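Local coordinates for rhamnose ABC transporter, rhamnose-binding protein (Actinomyces odontolyticus ATCC 17982, PDB 5BQ3) that probably binds a carbohydrate, likely rhamnose, as the solute-binding component of an ABC sugar transporter, at residues Ile219-Thr224 / Ala228-Tyr233. Numbering follows the deposited sequence.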
loop_
_atom_site.group_PDB
_atom_site.type_symbol
_atom_site.label_atom_id
_atom_site.label_comp_id
_atom_site.label_asym_id
_atom_site.label_seq_id
_atom_site.Cartn_x
_atom_site.Cartn_y
_atom_site.Cartn_z
ATOM N N ILE A 219 4.329 -15.436 14.483
ATOM C CA ILE A 219 3.024 -15.141 13.887
ATOM C C ILE A 219 3.221 -14.091 12.783
ATOM O O ILE A 219 3.850 -13.061 13.024
ATOM C CB ILE A 219 1.947 -14.688 14.936
ATOM C CG1 ILE A 219 1.747 -15.740 16.046
ATOM C CG2 ILE A 219 0.604 -14.366 14.258
ATOM C CD1 ILE A 219 1.131 -15.231 17.350
ATOM N N VAL A 220 2.697 -14.368 11.575
ATOM C CA VAL A 220 2.707 -13.447 10.431
ATOM C C VAL A 220 1.311 -12.863 10.324
ATOM O O VAL A 220 0.349 -13.623 10.194
ATOM C CB VAL A 220 3.151 -14.088 9.089
ATOM C CG1 VAL A 220 3.370 -13.025 8.015
ATOM C CG2 VAL A 220 4.397 -14.928 9.261
ATOM N N SER A 221 1.190 -11.530 10.396
ATOM C CA SER A 221 -0.117 -10.892 10.294
ATOM C C SER A 221 -0.133 -9.896 9.127
ATOM O O SER A 221 0.267 -8.743 9.293
ATOM C CB SER A 221 -0.516 -10.239 11.610
ATOM O OG SER A 221 -1.927 -10.262 11.745
ATOM N N PRO A 222 -0.582 -10.330 7.920
ATOM C CA PRO A 222 -0.601 -9.407 6.771
ATOM C C PRO A 222 -1.813 -8.456 6.805
ATOM O O PRO A 222 -2.499 -8.270 5.798
ATOM C CB PRO A 222 -0.630 -10.359 5.573
ATOM C CG PRO A 222 -1.342 -11.574 6.075
ATOM C CD PRO A 222 -1.108 -11.665 7.552
ATOM N N THR A 223 -2.052 -7.832 7.977
ATOM C CA THR A 223 -3.159 -6.908 8.256
ATOM C C THR A 223 -2.753 -5.967 9.402
ATOM O O THR A 223 -2.259 -6.430 10.433
ATOM C CB THR A 223 -4.479 -7.685 8.552
ATOM O OG1 THR A 223 -5.451 -6.809 9.133
ATOM C CG2 THR A 223 -4.278 -8.902 9.452
ATOM N N THR A 224 -2.960 -4.652 9.217
ATOM C CA THR A 224 -2.628 -3.623 10.212
ATOM C C THR A 224 -3.496 -3.757 11.475
ATOM O O THR A 224 -3.037 -3.425 12.570
ATOM C CB THR A 224 -2.750 -2.212 9.616
ATOM O OG1 THR A 224 -4.088 -1.995 9.170
ATOM C CG2 THR A 224 -1.761 -1.966 8.477
ATOM N N ALA A 228 -1.870 -5.424 15.245
ATOM C CA ALA A 228 -2.071 -4.555 16.406
ATOM C C ALA A 228 -2.705 -5.316 17.570
ATOM O O ALA A 228 -2.265 -5.159 18.712
ATOM C CB ALA A 228 -2.937 -3.366 16.025
ATOM N N ALA A 229 -3.724 -6.153 17.274
ATOM C CA ALA A 229 -4.444 -6.962 18.261
ATOM C C ALA A 229 -3.586 -8.126 18.775
ATOM O O ALA A 229 -3.696 -8.480 19.948
ATOM C CB ALA A 229 -5.735 -7.485 17.661
ATOM N N THR A 230 -2.732 -8.713 17.907
ATOM C CA THR A 230 -1.833 -9.816 18.264
ATOM C C THR A 230 -0.704 -9.286 19.161
ATOM O O THR A 230 -0.315 -9.968 20.110
ATOM C CB THR A 230 -1.300 -10.526 17.007
ATOM O OG1 THR A 230 -2.395 -10.831 16.148
ATOM C CG2 THR A 230 -0.569 -11.825 17.330
ATOM N N ALA A 231 -0.204 -8.064 18.875
ATOM C CA ALA A 231 0.842 -7.407 19.659
ATOM C C ALA A 231 0.336 -7.078 21.058
ATOM O O ALA A 231 1.083 -7.238 22.023
ATOM C CB ALA A 231 1.307 -6.144 18.960
ATOM N N ARG A 232 -0.947 -6.663 21.170
ATOM C CA ARG A 232 -1.593 -6.341 22.440
ATOM C C ARG A 232 -1.748 -7.601 23.295
ATOM O O ARG A 232 -1.617 -7.519 24.517
ATOM C CB ARG A 232 -2.952 -5.669 22.204
ATOM C CG ARG A 232 -3.449 -4.871 23.410
ATOM C CD ARG A 232 -4.670 -4.026 23.106
ATOM N NE ARG A 232 -5.879 -4.834 22.946
ATOM C CZ ARG A 232 -6.481 -5.056 21.784
ATOM N NH1 ARG A 232 -5.997 -4.529 20.664
ATOM N NH2 ARG A 232 -7.575 -5.802 21.730
ATOM N N TYR A 233 -1.996 -8.761 22.652
ATOM C CA TYR A 233 -2.130 -10.042 23.345
ATOM C C TYR A 233 -0.771 -10.541 23.841
ATOM O O TYR A 233 -0.664 -10.917 25.007
ATOM C CB TYR A 233 -2.807 -11.108 22.455
ATOM C CG TYR A 233 -2.717 -12.510 23.024
ATOM C CD1 TYR A 233 -3.488 -12.889 24.121
ATOM C CD2 TYR A 233 -1.828 -13.442 22.498
ATOM C CE1 TYR A 233 -3.376 -14.162 24.676
ATOM C CE2 TYR A 233 -1.708 -14.718 23.045
ATOM C CZ TYR A 233 -2.489 -15.077 24.132
ATOM O OH TYR A 233 -2.387 -16.341 24.668
#
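Ile219 and Thr230 meet tip to tip, methyl against methyl, with Ile219 CD1 3.8 Å from Thr230 CG2 and Ile219 CG2 at 4.2 Å from the same carbon. The threonine torsion explains the meeting: with chi1 at -49°, CG2 lies opposite the backbone N and projects to the strand, while OG1 stays beside that N and hydrogen-bonds to Gly226 O, one turn back in the helix. Both residues are buried, and this methyl-to-methyl contact is the closely packed part. Next to it the fit is slacker. Ser221 OG stands 4.5 Å from Thr230 OG1, too far for a bond, and hydrogen-bonds instead to Leu158 O. At the partly exposed end, Thr224 presents no side chain to the helix segment; its carbonyl O lies 3.5 Å from Ala228 CB, four residues further along the chain. No hydrogen bond links the two segments, which belong to a beta-alpha-beta unit of strand 218-221, helix 224-236 and strand 244-247 in the four-stranded parallel sheet. Leu158 and Leu245, from the two strands flanking 218-221, each touch both Ile219 and Thr230, while helix 199-212 packs against Ala229, Arg232 and Tyr233.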